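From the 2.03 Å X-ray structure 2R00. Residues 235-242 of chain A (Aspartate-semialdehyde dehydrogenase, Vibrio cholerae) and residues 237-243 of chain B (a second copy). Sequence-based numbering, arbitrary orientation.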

# COMPACT_ATOMS: atom_id res chain seq x y z
N CYS A 235 7.72 -3.03 4.57
CA CYS A 235 6.98 -4.18 5.03
C CYS A 235 6.05 -3.72 6.14
O CYS A 235 6.49 -3.39 7.24
N VAL A 236 4.76 -3.68 5.80
CA VAL A 236 3.74 -3.04 6.63
C VAL A 236 2.84 -4.08 7.28
O VAL A 236 2.42 -5.06 6.65
N ARG A 237 2.55 -3.88 8.56
CA ARG A 237 1.60 -4.74 9.23
C ARG A 237 0.24 -4.05 9.25
O ARG A 237 0.14 -2.85 9.56
N VAL A 238 -0.79 -4.80 8.89
CA VAL A 238 -2.15 -4.23 8.93
C VAL A 238 -2.99 -4.83 10.08
O VAL A 238 -2.91 -6.03 10.34
N PRO A 239 -3.77 -3.97 10.77
CA PRO A 239 -4.57 -4.40 11.93
C PRO A 239 -5.25 -5.76 11.74
O PRO A 239 -5.06 -6.65 12.57
N VAL A 240 -6.02 -5.93 10.66
CA VAL A 240 -6.64 -7.23 10.34
C VAL A 240 -6.53 -7.51 8.83
O VAL A 240 -6.89 -6.65 8.02
N PHE A 241 -6.05 -8.70 8.45
CA PHE A 241 -5.77 -9.00 7.04
C PHE A 241 -5.72 -10.51 6.74
O PHE A 241 -4.92 -11.24 7.35
N TYR A 242 -6.54 -10.94 5.78
CA TYR A 242 -6.56 -12.32 5.28
C TYR A 242 -5.89 -12.43 3.91
O TYR A 242 -6.36 -11.86 2.93
N ARG B 237 -9.22 1.41 -0.52
CA ARG B 237 -10.14 1.19 0.59
C ARG B 237 -9.79 -0.14 1.27
O ARG B 237 -10.50 -0.60 2.16
N VAL B 238 -8.70 -0.74 0.82
CA VAL B 238 -8.15 -1.97 1.41
C VAL B 238 -6.67 -2.03 1.01
O VAL B 238 -6.33 -1.80 -0.14
N PRO B 239 -5.77 -2.29 1.98
CA PRO B 239 -6.01 -2.50 3.40
C PRO B 239 -6.38 -1.17 4.07
O PRO B 239 -6.28 -0.11 3.45
N VAL B 240 -6.79 -1.24 5.34
CA VAL B 240 -7.13 -0.06 6.12
C VAL B 240 -6.27 0.00 7.39
O VAL B 240 -5.79 -1.02 7.89
N PHE B 241 -6.06 1.21 7.91
CA PHE B 241 -5.21 1.42 9.08
C PHE B 241 -5.96 2.29 10.08
O PHE B 241 -6.97 2.90 9.73
N TYR B 242 -5.47 2.34 11.32
CA TYR B 242 -5.99 3.31 12.29
C TYR B 242 -5.50 4.69 11.88
O TYR B 242 -4.36 4.85 11.42
N GLY B 243 -6.36 5.69 12.04
CA GLY B 243 -6.10 7.02 11.50
C GLY B 243 -6.13 6.97 9.99
O GLY B 243 -6.46 5.94 9.39

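What does the strand at the start of the chain A stretch offer to its partner? CB directions alternate from V236(A) to V238(A). C235(A), chi1 m, lies out of reach of the chain B stretch, whereas V236(A) points its CB toward the other stretch and, with chi1 t, brings CG1 to 3.4 Å from CE1 of F241(B). That is a tight apolar contact, made at the edge of the phenyl ring and near its plane. R237(A) then points its CB away, with chi1 at -122°, and its NH2 is hydrogen-bonded elsewhere in the structure. What R237(A) gives to this contact is backbone: its carbonyl O sits 3.6 Å from CE1 of F241(B), again at the ring edge.

How does V238(A) fit between its neighbours? Its CB points toward chain B, and its chi1 of 0° lies between the usual wells. CG1 of V238(A) approaches CB of P239(B) at 4.1 Å, its CG2 stands 4.1 Å from the carbonyl O of V240(B), and its CB is 4.1 Å from CE1 of F241(B). The buried valine therefore meets three consecutive residues of the partner. F241(B) can serve V236(A) and V238(A) alike because, although its CB points sideways, chi1 m and chi2 of -84° carry the end of the ring closer to chain A.

Why does P239(A) have more surface covered than any other residue here? It follows directly after the strand, its CB points toward chain B, and its ring, puckered C-gamma exo, is wedged among three residues. CD of P239(A) lies 3.5 Å from the O of V240(B) and 4.0 Å from CD1 of F241(B), while CG of P239(A) comes to 3.5 Å from CE2 of Y242(B). That tyrosine also starts sideways and reaches the proline with the end of its side chain, chi1 m and chi2 -70°, so an exposed aromatic ring lies against the compact pyrrolidine.

What takes the place of direct hydrogen bonds between the two backbones? None crosses directly, but two waters link V240(A) to V240(B). Water 1 donates to the O of V240(A) at 3.0 Å and accepts from the N of V240(B) at 3.1 Å. Water 2 accepts from the N of V240(A) at 2.9 Å and donates a weak bond to the O of V240(B), 3.3 Å away. The V240(A) side chain, chi1 t, points sideways and makes no contact, so this residue takes part through its main chain.

Where does the packing end? F241(A) turns back toward chain B, with chi1 at -149° and chi2 at 59°, and its CE1 lies 3.7 Å from CB of P239(B), the proline that follows a cis peptide bond. CE1 of F241(A) is also 4.2 Å from CG2 of V238(B), chi1 p, which sits at the ring edge. Beyond it, Y242(A), chi1 m, is out of reach.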

# COMPACT_ATOMS: atom_id res chain seq x y z
CB CYS A 235 7.93 -5.30 5.47
SG CYS A 235 8.96 -5.87 4.07
CB VAL A 236 2.89 -2.05 5.77
CG1 VAL A 236 1.66 -1.60 6.50
CG2 VAL A 236 3.73 -0.85 5.39
CB ARG A 237 2.07 -5.09 10.64
CG ARG A 237 2.20 -6.58 10.85
CD ARG A 237 3.59 -7.10 10.51
NE ARG A 237 3.57 -8.50 10.06
CZ ARG A 237 3.47 -9.57 10.85
NH1 ARG A 237 3.35 -9.44 12.17
NH2 ARG A 237 3.47 -10.79 10.32
CB VAL A 238 -2.86 -4.21 7.52
CG1 VAL A 238 -2.00 -4.78 6.40
CG2 VAL A 238 -4.27 -4.81 7.56
CB PRO A 239 -5.59 -3.27 12.11
CG PRO A 239 -4.85 -2.05 11.64
CD PRO A 239 -3.94 -2.52 10.51
CB VAL A 240 -8.13 -7.30 10.79
CG1 VAL A 240 -8.64 -8.74 10.75
CG2 VAL A 240 -8.31 -6.72 12.21
CB PHE A 241 -4.44 -8.35 6.64
CG PHE A 241 -4.36 -7.93 5.19
CD1 PHE A 241 -5.27 -7.02 4.66
CD2 PHE A 241 -3.32 -8.40 4.37
CE1 PHE A 241 -5.18 -6.61 3.33
CE2 PHE A 241 -3.22 -8.00 3.03
CZ PHE A 241 -4.15 -7.09 2.51
CB TYR A 242 -8.00 -12.86 5.21
CG TYR A 242 -8.69 -12.89 6.56
CD1 TYR A 242 -8.60 -14.02 7.38
CD2 TYR A 242 -9.41 -11.79 7.03
CE1 TYR A 242 -9.21 -14.05 8.64
CE2 TYR A 242 -10.03 -11.80 8.28
CZ TYR A 242 -9.92 -12.94 9.08
OH TYR A 242 -10.52 -12.97 10.31
CB ARG B 237 -11.58 1.17 0.08
CG ARG B 237 -11.95 2.40 -0.77
CD ARG B 237 -13.17 2.16 -1.63
NE ARG B 237 -14.40 2.28 -0.84
CZ ARG B 237 -15.50 1.56 -1.05
NH1 ARG B 237 -15.53 0.65 -2.02
NH2 ARG B 237 -16.57 1.74 -0.28
CB VAL B 238 -8.91 -3.24 0.93
CG1 VAL B 238 -8.94 -3.32 -0.59
CG2 VAL B 238 -8.32 -4.53 1.54
CB PRO B 239 -4.65 -2.97 3.91
CG PRO B 239 -3.68 -2.22 3.03
CD PRO B 239 -4.33 -2.32 1.66
CB VAL B 240 -8.64 -0.02 6.47
CG1 VAL B 240 -9.47 0.33 5.24
CG2 VAL B 240 -9.12 -1.36 7.06
CB PHE B 241 -3.90 2.11 8.66
CG PHE B 241 -3.04 1.29 7.74
CD1 PHE B 241 -2.17 0.32 8.25
CD2 PHE B 241 -3.08 1.49 6.36
CE1 PHE B 241 -1.38 -0.44 7.40
CE2 PHE B 241 -2.28 0.74 5.49
CZ PHE B 241 -1.43 -0.23 6.01
CB TYR B 242 -5.56 2.98 13.73
CG TYR B 242 -6.00 1.62 14.20
CD1 TYR B 242 -7.35 1.35 14.45
CD2 TYR B 242 -5.08 0.59 14.40
CE1 TYR B 242 -7.76 0.09 14.88
CE2 TYR B 242 -5.49 -0.67 14.83
CZ TYR B 242 -6.83 -0.91 15.06
OH TYR B 242 -7.25 -2.15 15.49
O HOH W 1 -7.19 -4.18 6.26
O HOH W 2 -7.19 -3.71 9.24